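Local coordinates for hypothetical protein (Staphylococcus aureus subsp. aureus, PDB 1QYI) that is of unknown function but probably belongs to the HAD superfamily of hydrolases, with a largely helical insertion beside its parallel-sheet core, at residues Leu30-Tyr35 with Ile42-Leu47; Pro110-Leu115 with Trp174-Glu179; Val180-Tyr185 with Asp193-Ile198; Lys189-Glu192 with Ile198-Thr201. All coordinates share one frame; numbering follows the deposited sequence.

Interaction 1 of 4, residues Leu30-Tyr35 with Ile42-Leu47; sequences LMDKCY and IDWETL
A single hydrogen bond joins D32 to W44, and the aspartate can be followed outward to it. CB of D32 already lies at the edge of the indole, in its plane and 4.0 Å from NE1 of W44. CG comes next, with chi1 at -162° placing it opposite the backbone N and beside the carbonyl carbon; from there the carboxylate comes in at the NE1 corner of the indole, CG of D32 being 3.9 Å from NE1 of W44. At the tip, OD2 of D32 accepts the N-H of W44 NE1 at 2.9 Å, using the lone pair that faces away from the other oxygen. The bond bends somewhat, to 153° at the hydrogen, yet OD2 stays close to the ring plane, and carboxylate and indole are nearly coplanar, 19° apart. OD2 of D32 also lies 3.6 Å from CD1 of W44, so the oxygen sits at the pyrrole corner and not over a face. The one indole N-H is thereby satisfied, which helps fix the rotation of a buried ring.

D32 is where the chain leaves helix 16-31, opening a type I turn that ends at Y35, and W44 begins a short 3-10 segment. H41 stacks on the indole and E28 of helix 16-31 touches it, while Y35 packs on L176 and V180 of helix 172-195 and L47 on I55 of helix 49-60.

Interaction 2 of 4, residues Pro110-Leu115 with Trp174-Glu179; sequences PVELKL and WTLAQE
E112 and L115 of the short helix 111-115 both lean on one leucine, L176, of the long helix 172-195. The first segment starts with P110, the N-cap residue, whose carbonyl O accepts from K114 N at 2.9 Å. V111 directs its CB at the other helix but stops short of close packing with it, touching L166 instead. E112 follows and makes the main contact. Its chi1 of 168° turns CG away from the backbone N, and the extended chain then crosses the leucine at about a right angle: CB of E112 lies 3.9 Å from CD2 of L176, and OE2 of E112 lies 3.7 Å from CD1 of the same leucine. Farther on, K114 faces elsewhere and gives its NZ to the carbonyls of F104 and Q107. L115 closes the segment; its CD1 meets CD2 of L176 at 4.0 Å, the two branches approaching tip to tip, while L89 of helix 77-93 touches L115 as well. L176 thus divides its methyls, CD1 next to the carboxylate and CD2 between the glutamate's CB and L115.

No hydrogen bond crosses here, so the contact is van der Waals packing with a charged rim. That rim is balanced from outside: R200 forms salt bridges with both E112 and E179, whose OE1 atoms stand 6.0 Å apart, and probably offsets the repulsion between the two carboxylates.

Interaction 3 of 4, residues Val180-Tyr185 with Asp193-Ile198; sequences VYQEWY and DVEKKI
Q182 and E195 each bend at chi2 to meet. In both, CG stands beside the backbone N, opposite the carbonyl carbon, and chi2 then folds the chain, to -67° in Q182 and -54° in E195. The result is a pair of hooked side chains crossing at about a right angle, their flat ends turned 80° to each other. CG of Q182 lies 3.7 Å from OE2 of E195, so the carboxylate oxygen rests against the aliphatic part of the glutamine as well as near its amide. The amide is probably flipped in the model: the atom named OE1 of Q182 lies 2.8 Å from OE2 of E195, and with the group turned over this may be a hydrogen bond.

Thirteen residues apart on helix 172-195, the pair could not meet along a straight rod. Their CA atoms are only 8.1 Å apart, so the helix must bend sharply between them. Beyond E195 the chain leaves helical geometry at K196, which has positive phi, and K197 reaches back to a salt bridge with E179. Y191 and W78 also touch Q182. Chemically, a buried glutamine amide and a partly exposed carboxylate lie close together, and if the amide is turned back its N-H could meet the charge.

Interaction 4 of 4, residues Lys189-Glu192 with Ile198-Thr201; sequences KLYE and IART
This is a surface contact in which the last turns of helix 172-195 hold the loop that leaves it, within the helical region between strands 3-6 and 233-237, an arrangement consistent with the cap insertion of HAD proteins. A glutamate carboxylate serves as acceptor for a loop amide. E192 reaches out with an extended chain beyond CG, and its OE2 takes the N-H of A199 at 2.7 Å, almost straight at 167°. The amide comes in on the anti side of the oxygen, 18° out of the carboxylate plane. The same OE2 of E192 is 3.2 Å from CA of I198 and 3.6 Å from CB of A199, so the oxygen sits close to the I198-A199 peptide. I198 otherwise directs its side chain away from the helix.

Y191 makes the second contact with the loop. Its CG lies opposite the backbone N, and the ring lies across the loop: CE2 of Y191 has the carbonyl O of I198 at its edge, 3.6 Å away and near the ring plane, while CD2 of Y191 lies 4.0 Å from CA of A199. R200, salt-bridged through NE to E112 and through NH1 to E179, passes the far end of the tyrosine with the two planes 61° apart and its NH1 4.0 Å from Y191 OH.

How the interactions relate
Following the chain from the N terminus, interaction 1 comes first and closes the short loop between D32 and W44 that follows helix 16-31. Interaction 2 spans far more sequence, bringing helix 111-115 onto the early part of helix 172-195. The last two share that helix and cross each other: 189-192 lies between the two segments of interaction 3, while 198-201 continues past its end, with I198 common to both. They fold the bent helix and its exit loop together, their centres about 5 Å apart. R200 links interaction 4 to interaction 2, and Y35 and W44 of interaction 1 pack on the same helix, at V180 and W184.

Interaction 1 of 4, residues Leu30-Tyr35 with Ile42-Leu47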
# COMPACT_ATOMS: atom_id res chain seq x y z
N LEU A 30 -3.78 -19.91 -4.36
CA LEU A 30 -3.14 -21.03 -5.05
C LEU A 30 -3.28 -22.39 -4.38
O LEU A 30 -3.50 -23.38 -5.07
CB LEU A 30 -1.66 -20.70 -5.24
CG LEU A 30 -1.04 -20.72 -6.63
CD1 LEU A 30 -1.95 -20.19 -7.72
CD2 LEU A 30 0.19 -19.86 -6.52
N MSE A 31 -3.18 -22.42 -3.06
CA MSE A 31 -3.25 -23.66 -2.29
C MSE A 31 -4.59 -23.94 -1.63
O MSE A 31 -4.94 -25.10 -1.42
CB MSE A 31 -2.18 -23.67 -1.19
CG MSE A 31 -0.78 -23.29 -1.65
SE MSE A 31 -0.14 -24.35 -3.14
CE MSE A 31 1.35 -25.21 -2.21
N ASP A 32 -5.35 -22.91 -1.28
CA ASP A 32 -6.62 -23.19 -0.62
C ASP A 32 -7.64 -23.90 -1.50
O ASP A 32 -7.82 -23.58 -2.67
CB ASP A 32 -7.25 -21.93 -0.04
CG ASP A 32 -8.31 -22.25 1.00
OD1 ASP A 32 -9.40 -22.69 0.60
OD2 ASP A 32 -8.03 -22.10 2.21
N LYS A 33 -8.30 -24.89 -0.90
CA LYS A 33 -9.29 -25.68 -1.61
C LYS A 33 -10.55 -24.85 -1.85
O LYS A 33 -11.54 -25.35 -2.39
CB LYS A 33 -9.60 -26.96 -0.82
CG LYS A 33 -9.94 -28.19 -1.69
CD LYS A 33 -8.82 -29.25 -1.71
CE LYS A 33 -7.67 -28.91 -2.66
NZ LYS A 33 -7.80 -29.47 -4.05
N CYS A 34 -10.50 -23.57 -1.46
CA CYS A 34 -11.62 -22.64 -1.65
C CYS A 34 -11.52 -22.01 -3.03
O CYS A 34 -12.48 -21.42 -3.54
CB CYS A 34 -11.56 -21.51 -0.63
SG CYS A 34 -12.81 -21.55 0.64
N TYR A 35 -10.33 -22.15 -3.63
CA TYR A 35 -10.02 -21.61 -4.94
C TYR A 35 -9.36 -22.67 -5.82
O TYR A 35 -10.03 -23.59 -6.29
CB TYR A 35 -9.09 -20.41 -4.77
CG TYR A 35 -9.65 -19.37 -3.81
CD1 TYR A 35 -10.84 -18.70 -4.11
CD2 TYR A 35 -9.01 -19.09 -2.59
CE1 TYR A 35 -11.38 -17.78 -3.21
CE2 TYR A 35 -9.55 -18.17 -1.69
CZ TYR A 35 -10.74 -17.52 -2.01
OH TYR A 35 -11.32 -16.63 -1.14
N ILE A 42 -0.07 -24.86 5.00
CA ILE A 42 -0.22 -24.66 6.43
C ILE A 42 -1.57 -23.99 6.73
O ILE A 42 -2.15 -23.33 5.87
CB ILE A 42 0.94 -23.81 6.98
CG1 ILE A 42 0.89 -23.80 8.51
CG2 ILE A 42 0.90 -22.40 6.39
CD1 ILE A 42 2.12 -23.23 9.13
N ASP A 43 -2.08 -24.19 7.94
CA ASP A 43 -3.35 -23.60 8.33
C ASP A 43 -3.17 -22.09 8.44
O ASP A 43 -2.34 -21.61 9.21
CB ASP A 43 -3.81 -24.18 9.66
CG ASP A 43 -5.23 -23.79 10.02
OD1 ASP A 43 -5.71 -24.19 11.09
OD2 ASP A 43 -5.88 -23.08 9.22
N TRP A 44 -3.93 -21.35 7.64
CA TRP A 44 -3.85 -19.89 7.63
C TRP A 44 -3.98 -19.28 9.00
O TRP A 44 -3.29 -18.32 9.34
CB TRP A 44 -4.96 -19.34 6.76
CG TRP A 44 -4.99 -19.91 5.40
CD1 TRP A 44 -6.08 -20.37 4.73
CD2 TRP A 44 -3.89 -20.03 4.50
NE1 TRP A 44 -5.73 -20.75 3.46
CE2 TRP A 44 -4.39 -20.53 3.29
CE3 TRP A 44 -2.52 -19.71 4.59
CZ2 TRP A 44 -3.57 -20.79 2.18
CZ3 TRP A 44 -1.71 -19.96 3.48
CH2 TRP A 44 -2.24 -20.47 2.29
N GLU A 45 -4.88 -19.84 9.80
CA GLU A 45 -5.13 -19.33 11.13
C GLU A 45 -4.00 -19.59 12.13
O GLU A 45 -4.08 -19.19 13.28
CB GLU A 45 -6.44 -19.91 11.66
CG GLU A 45 -6.87 -19.32 12.99
CD GLU A 45 -8.17 -19.89 13.50
OE1 GLU A 45 -8.53 -19.59 14.66
OE2 GLU A 45 -8.85 -20.61 12.73
N THR A 46 -2.93 -20.25 11.69
CA THR A 46 -1.82 -20.50 12.59
C THR A 46 -0.48 -19.98 12.06
O THR A 46 0.59 -20.31 12.58
CB THR A 46 -1.69 -22.01 12.94
OG1 THR A 46 -1.59 -22.80 11.74
CG2 THR A 46 -2.90 -22.46 13.74
N LEU A 47 -0.53 -19.14 11.02
CA LEU A 47 0.67 -18.55 10.42
C LEU A 47 1.52 -17.77 11.44
O LEU A 47 0.98 -17.19 12.38
CB LEU A 47 0.28 -17.61 9.29
CG LEU A 47 -0.39 -18.19 8.05
CD1 LEU A 47 -1.06 -17.08 7.27
CD2 LEU A 47 0.64 -18.91 7.21

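Interaction 2 of 4, residues Pro110-Leu115 with Trp174-Glu179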
# COMPACT_ATOMS: atom_id res chain seq x y z
N PRO A 110 -19.14 -17.70 -11.54
CA PRO A 110 -18.06 -16.81 -11.09
C PRO A 110 -16.69 -17.50 -11.07
O PRO A 110 -16.59 -18.68 -10.71
CB PRO A 110 -18.53 -16.38 -9.71
CG PRO A 110 -19.30 -17.57 -9.23
CD PRO A 110 -20.09 -17.96 -10.45
N VAL A 111 -15.65 -16.76 -11.46
CA VAL A 111 -14.29 -17.29 -11.51
C VAL A 111 -13.85 -17.92 -10.21
O VAL A 111 -13.08 -18.87 -10.19
CB VAL A 111 -13.25 -16.19 -11.87
CG1 VAL A 111 -13.27 -15.93 -13.36
CG2 VAL A 111 -13.55 -14.90 -11.10
N GLU A 112 -14.35 -17.38 -9.10
CA GLU A 112 -14.01 -17.93 -7.81
C GLU A 112 -14.39 -19.41 -7.75
O GLU A 112 -13.62 -20.23 -7.26
CB GLU A 112 -14.72 -17.13 -6.72
CG GLU A 112 -14.67 -17.77 -5.35
CD GLU A 112 -15.02 -16.79 -4.26
OE1 GLU A 112 -16.02 -16.05 -4.43
OE2 GLU A 112 -14.30 -16.76 -3.24
N LEU A 113 -15.57 -19.74 -8.26
CA LEU A 113 -16.02 -21.13 -8.25
C LEU A 113 -15.44 -21.91 -9.42
O LEU A 113 -15.27 -23.12 -9.34
CB LEU A 113 -17.55 -21.18 -8.29
CG LEU A 113 -18.27 -20.48 -7.13
CD1 LEU A 113 -19.75 -20.40 -7.44
CD2 LEU A 113 -18.04 -21.23 -5.81
N LYS A 114 -15.14 -21.22 -10.52
CA LYS A 114 -14.57 -21.88 -11.68
C LYS A 114 -13.12 -22.28 -11.41
O LYS A 114 -12.57 -23.16 -12.07
CB LYS A 114 -14.65 -20.98 -12.92
CG LYS A 114 -16.08 -20.74 -13.40
CD LYS A 114 -16.15 -20.10 -14.79
CE LYS A 114 -15.48 -18.74 -14.84
NZ LYS A 114 -15.56 -18.16 -16.22
N LEU A 115 -12.50 -21.63 -10.43
CA LEU A 115 -11.12 -21.95 -10.09
C LEU A 115 -11.11 -23.33 -9.42
O LEU A 115 -10.16 -24.10 -9.58
CB LEU A 115 -10.53 -20.90 -9.14
CG LEU A 115 -10.09 -19.55 -9.74
CD1 LEU A 115 -9.75 -18.56 -8.62
CD2 LEU A 115 -8.89 -19.75 -10.65
N TRP A 174 -9.81 -9.71 -10.83
CA TRP A 174 -9.10 -8.65 -10.12
C TRP A 174 -9.83 -8.29 -8.83
O TRP A 174 -9.21 -7.99 -7.80
CB TRP A 174 -8.99 -7.40 -10.99
CG TRP A 174 -8.10 -6.33 -10.39
CD1 TRP A 174 -6.76 -6.19 -10.57
CD2 TRP A 174 -8.50 -5.31 -9.47
NE1 TRP A 174 -6.29 -5.13 -9.83
CE2 TRP A 174 -7.33 -4.57 -9.16
CE3 TRP A 174 -9.71 -4.93 -8.90
CZ2 TRP A 174 -7.36 -3.47 -8.26
CZ3 TRP A 174 -9.73 -3.85 -8.01
CH2 TRP A 174 -8.56 -3.13 -7.72
N THR A 175 -11.16 -8.31 -8.90
CA THR A 175 -12.02 -8.01 -7.76
C THR A 175 -11.88 -9.10 -6.70
O THR A 175 -11.85 -8.81 -5.51
CB THR A 175 -13.49 -7.88 -8.23
OG1 THR A 175 -13.57 -6.83 -9.20
CG2 THR A 175 -14.42 -7.56 -7.07
N LEU A 176 -11.78 -10.35 -7.15
CA LEU A 176 -11.62 -11.47 -6.24
C LEU A 176 -10.33 -11.34 -5.45
O LEU A 176 -10.34 -11.31 -4.22
CB LEU A 176 -11.59 -12.80 -7.00
CG LEU A 176 -11.28 -14.03 -6.14
CD1 LEU A 176 -12.31 -14.17 -5.02
CD2 LEU A 176 -11.26 -15.28 -7.01
N ALA A 177 -9.22 -11.26 -6.18
CA ALA A 177 -7.90 -11.15 -5.58
C ALA A 177 -7.82 -9.95 -4.65
O ALA A 177 -7.18 -10.01 -3.61
CB ALA A 177 -6.85 -11.02 -6.67
N GLN A 178 -8.49 -8.87 -5.03
CA GLN A 178 -8.44 -7.68 -4.22
C GLN A 178 -9.26 -7.85 -2.95
O GLN A 178 -8.91 -7.30 -1.91
CB GLN A 178 -8.88 -6.47 -5.04
CG GLN A 178 -8.66 -5.16 -4.35
CD GLN A 178 -9.94 -4.62 -3.75
OE1 GLN A 178 -10.82 -5.38 -3.35
NE2 GLN A 178 -10.04 -3.30 -3.67
N GLU A 179 -10.34 -8.63 -3.01
CA GLU A 179 -11.17 -8.84 -1.82
C GLU A 179 -10.43 -9.73 -0.83
O GLU A 179 -10.53 -9.55 0.39
CB GLU A 179 -12.53 -9.47 -2.17
CG GLU A 179 -13.37 -8.59 -3.08
CD GLU A 179 -14.79 -9.09 -3.26
OE1 GLU A 179 -15.04 -10.31 -3.17
OE2 GLU A 179 -15.67 -8.26 -3.52

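Interaction 3 of 4, residues Val180-Tyr185 with Asp193-Ile198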
# COMPACT_ATOMS: atom_id res chain seq x y z
N VAL A 180 -9.68 -10.69 -1.37
CA VAL A 180 -8.93 -11.62 -0.54
C VAL A 180 -7.85 -10.87 0.22
O VAL A 180 -7.57 -11.16 1.38
CB VAL A 180 -8.24 -12.71 -1.38
CG1 VAL A 180 -7.54 -13.70 -0.47
CG2 VAL A 180 -9.26 -13.42 -2.26
N TYR A 181 -7.24 -9.89 -0.44
CA TYR A 181 -6.19 -9.11 0.19
C TYR A 181 -6.74 -8.22 1.32
O TYR A 181 -6.17 -8.13 2.42
CB TYR A 181 -5.48 -8.25 -0.86
CG TYR A 181 -4.50 -7.25 -0.30
CD1 TYR A 181 -4.95 -6.05 0.26
CD2 TYR A 181 -3.12 -7.48 -0.34
CE1 TYR A 181 -4.06 -5.11 0.75
CE2 TYR A 181 -2.23 -6.55 0.15
CZ TYR A 181 -2.70 -5.36 0.69
OH TYR A 181 -1.83 -4.43 1.18
N GLN A 182 -7.88 -7.59 1.03
CA GLN A 182 -8.51 -6.69 1.98
C GLN A 182 -8.94 -7.42 3.26
O GLN A 182 -8.81 -6.88 4.36
CB GLN A 182 -9.71 -5.98 1.32
CG GLN A 182 -9.29 -4.97 0.26
CD GLN A 182 -8.54 -3.77 0.84
OE1 GLN A 182 -9.16 -2.83 1.33
NE2 GLN A 182 -7.21 -3.82 0.81
N GLU A 183 -9.43 -8.65 3.12
CA GLU A 183 -9.84 -9.39 4.31
C GLU A 183 -8.58 -9.77 5.08
O GLU A 183 -8.55 -9.71 6.31
CB GLU A 183 -10.63 -10.64 3.94
CG GLU A 183 -11.85 -10.78 4.81
CD GLU A 183 -12.62 -12.07 4.59
OE1 GLU A 183 -13.03 -12.33 3.44
OE2 GLU A 183 -12.81 -12.82 5.57
N TRP A 184 -7.55 -10.16 4.34
CA TRP A 184 -6.27 -10.51 4.94
C TRP A 184 -5.77 -9.32 5.77
O TRP A 184 -5.39 -9.47 6.92
CB TRP A 184 -5.26 -10.81 3.83
CG TRP A 184 -5.04 -12.28 3.54
CD1 TRP A 184 -4.89 -12.87 2.32
CD2 TRP A 184 -4.84 -13.31 4.52
NE1 TRP A 184 -4.59 -14.21 2.48
CE2 TRP A 184 -4.54 -14.50 3.81
CE3 TRP A 184 -4.85 -13.34 5.92
CZ2 TRP A 184 -4.28 -15.71 4.45
CZ3 TRP A 184 -4.60 -14.54 6.56
CH2 TRP A 184 -4.31 -15.71 5.82
N TYR A 185 -5.81 -8.14 5.16
CA TYR A 185 -5.34 -6.93 5.82
C TYR A 185 -6.26 -6.36 6.90
O TYR A 185 -5.88 -6.30 8.07
CB TYR A 185 -5.04 -5.86 4.77
CG TYR A 185 -4.08 -4.77 5.21
CD1 TYR A 185 -4.49 -3.74 6.05
CD2 TYR A 185 -2.76 -4.78 4.77
CE1 TYR A 185 -3.60 -2.73 6.43
CE2 TYR A 185 -1.86 -3.79 5.14
CZ TYR A 185 -2.29 -2.77 5.97
OH TYR A 185 -1.40 -1.77 6.30
N ASP A 193 -17.27 -3.88 7.28
CA ASP A 193 -17.61 -2.48 7.49
C ASP A 193 -17.00 -1.49 6.49
O ASP A 193 -17.62 -0.49 6.16
CB ASP A 193 -17.23 -2.04 8.90
CG ASP A 193 -17.94 -0.77 9.31
OD1 ASP A 193 -19.19 -0.74 9.22
OD2 ASP A 193 -17.25 0.20 9.73
N VAL A 194 -15.79 -1.78 6.02
CA VAL A 194 -15.13 -0.91 5.07
C VAL A 194 -15.49 -1.24 3.62
O VAL A 194 -15.82 -0.36 2.84
CB VAL A 194 -13.59 -1.01 5.22
CG1 VAL A 194 -12.90 -0.12 4.20
CG2 VAL A 194 -13.18 -0.60 6.63
N GLU A 195 -15.42 -2.52 3.28
CA GLU A 195 -15.73 -2.95 1.93
C GLU A 195 -17.24 -3.13 1.68
O GLU A 195 -17.69 -3.15 0.53
CB GLU A 195 -15.01 -4.26 1.64
CG GLU A 195 -13.49 -4.15 1.65
CD GLU A 195 -12.99 -3.06 0.73
OE1 GLU A 195 -13.68 -2.77 -0.26
OE2 GLU A 195 -11.91 -2.50 0.99
N LYS A 196 -18.02 -3.24 2.75
CA LYS A 196 -19.47 -3.40 2.64
C LYS A 196 -19.80 -4.70 1.95
O LYS A 196 -20.73 -4.77 1.14
CB LYS A 196 -20.08 -2.22 1.88
CG LYS A 196 -20.47 -1.04 2.77
CD LYS A 196 -19.28 -0.51 3.56
CE LYS A 196 -19.71 0.56 4.57
NZ LYS A 196 -20.51 0.02 5.71
N LYS A 197 -19.03 -5.74 2.27
CA LYS A 197 -19.19 -7.07 1.73
C LYS A 197 -19.07 -8.05 2.88
O LYS A 197 -18.46 -7.73 3.90
CB LYS A 197 -18.10 -7.39 0.70
CG LYS A 197 -18.10 -6.47 -0.49
CD LYS A 197 -16.91 -6.74 -1.38
CE LYS A 197 -16.93 -5.79 -2.56
NZ LYS A 197 -15.75 -5.95 -3.44
N ILE A 198 -19.67 -9.23 2.70
CA ILE A 198 -19.67 -10.30 3.70
C ILE A 198 -18.31 -10.98 3.64
O ILE A 198 -17.77 -11.24 2.56
CB ILE A 198 -20.82 -11.33 3.42
CG1 ILE A 198 -22.18 -10.68 3.70
CG2 ILE A 198 -20.70 -12.53 4.33
CD1 ILE A 198 -22.55 -9.60 2.71

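Interaction 4 of 4, residues Lys189-Glu192 with Ile198-Thr201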
# COMPACT_ATOMS: atom_id res chain seq x y z
N LYS A 189 -13.93 -8.59 10.27
CA LYS A 189 -14.78 -7.55 10.86
C LYS A 189 -14.72 -6.21 10.12
O LYS A 189 -15.74 -5.70 9.64
CB LYS A 189 -14.39 -7.35 12.33
CG LYS A 189 -15.37 -6.47 13.11
CD LYS A 189 -14.96 -6.30 14.57
CE LYS A 189 -16.20 -6.15 15.45
NZ LYS A 189 -17.13 -5.09 14.94
N LEU A 190 -13.52 -5.64 10.05
CA LEU A 190 -13.27 -4.37 9.38
C LEU A 190 -13.52 -4.48 7.86
O LEU A 190 -13.85 -3.50 7.18
CB LEU A 190 -11.82 -3.93 9.65
CG LEU A 190 -11.45 -2.67 10.47
CD1 LEU A 190 -12.48 -2.37 11.55
CD2 LEU A 190 -10.06 -2.88 11.08
N TYR A 191 -13.35 -5.69 7.32
CA TYR A 191 -13.59 -5.92 5.91
C TYR A 191 -15.04 -5.58 5.59
O TYR A 191 -15.30 -4.77 4.71
CB TYR A 191 -13.33 -7.37 5.54
CG TYR A 191 -13.68 -7.70 4.10
CD1 TYR A 191 -12.82 -7.35 3.05
CD2 TYR A 191 -14.84 -8.39 3.80
CE1 TYR A 191 -13.12 -7.68 1.73
CE2 TYR A 191 -15.16 -8.73 2.49
CZ TYR A 191 -14.29 -8.38 1.46
OH TYR A 191 -14.58 -8.77 0.17
N GLU A 192 -15.97 -6.22 6.31
CA GLU A 192 -17.40 -6.01 6.09
C GLU A 192 -17.79 -4.54 6.25
O GLU A 192 -18.53 -4.00 5.43
CB GLU A 192 -18.24 -6.89 7.06
CG GLU A 192 -17.79 -8.37 7.12
CD GLU A 192 -18.87 -9.35 7.63
OE1 GLU A 192 -19.36 -9.21 8.77
OE2 GLU A 192 -19.20 -10.28 6.87
N ILE A 198 -19.67 -9.23 2.70
CA ILE A 198 -19.67 -10.30 3.70
C ILE A 198 -18.31 -10.98 3.64
O ILE A 198 -17.77 -11.24 2.56
CB ILE A 198 -20.82 -11.33 3.42
CG1 ILE A 198 -22.18 -10.68 3.70
CG2 ILE A 198 -20.70 -12.53 4.33
CD1 ILE A 198 -22.55 -9.60 2.71
N ALA A 199 -17.76 -11.26 4.82
CA ALA A 199 -16.46 -11.89 4.96
C ALA A 199 -16.48 -13.34 4.50
O ALA A 199 -17.45 -14.06 4.71
CB ALA A 199 -15.99 -11.82 6.39
N ARG A 200 -15.38 -13.74 3.88
CA ARG A 200 -15.25 -15.10 3.39
C ARG A 200 -14.87 -16.04 4.52
O ARG A 200 -15.36 -17.16 4.59
CB ARG A 200 -14.20 -15.17 2.29
CG ARG A 200 -14.65 -14.53 1.00
CD ARG A 200 -13.82 -15.03 -0.16
NE ARG A 200 -14.49 -14.73 -1.43
CZ ARG A 200 -14.58 -13.51 -1.95
NH1 ARG A 200 -14.03 -12.48 -1.33
NH2 ARG A 200 -15.26 -13.33 -3.07
N THR A 201 -14.01 -15.58 5.42
CA THR A 201 -13.54 -16.40 6.54
C THR A 201 -14.02 -15.87 7.89
O THR A 201 -14.78 -14.91 7.97
CB THR A 201 -11.99 -16.45 6.57
OG1 THR A 201 -11.46 -15.17 6.95
CG2 THR A 201 -11.44 -16.82 5.19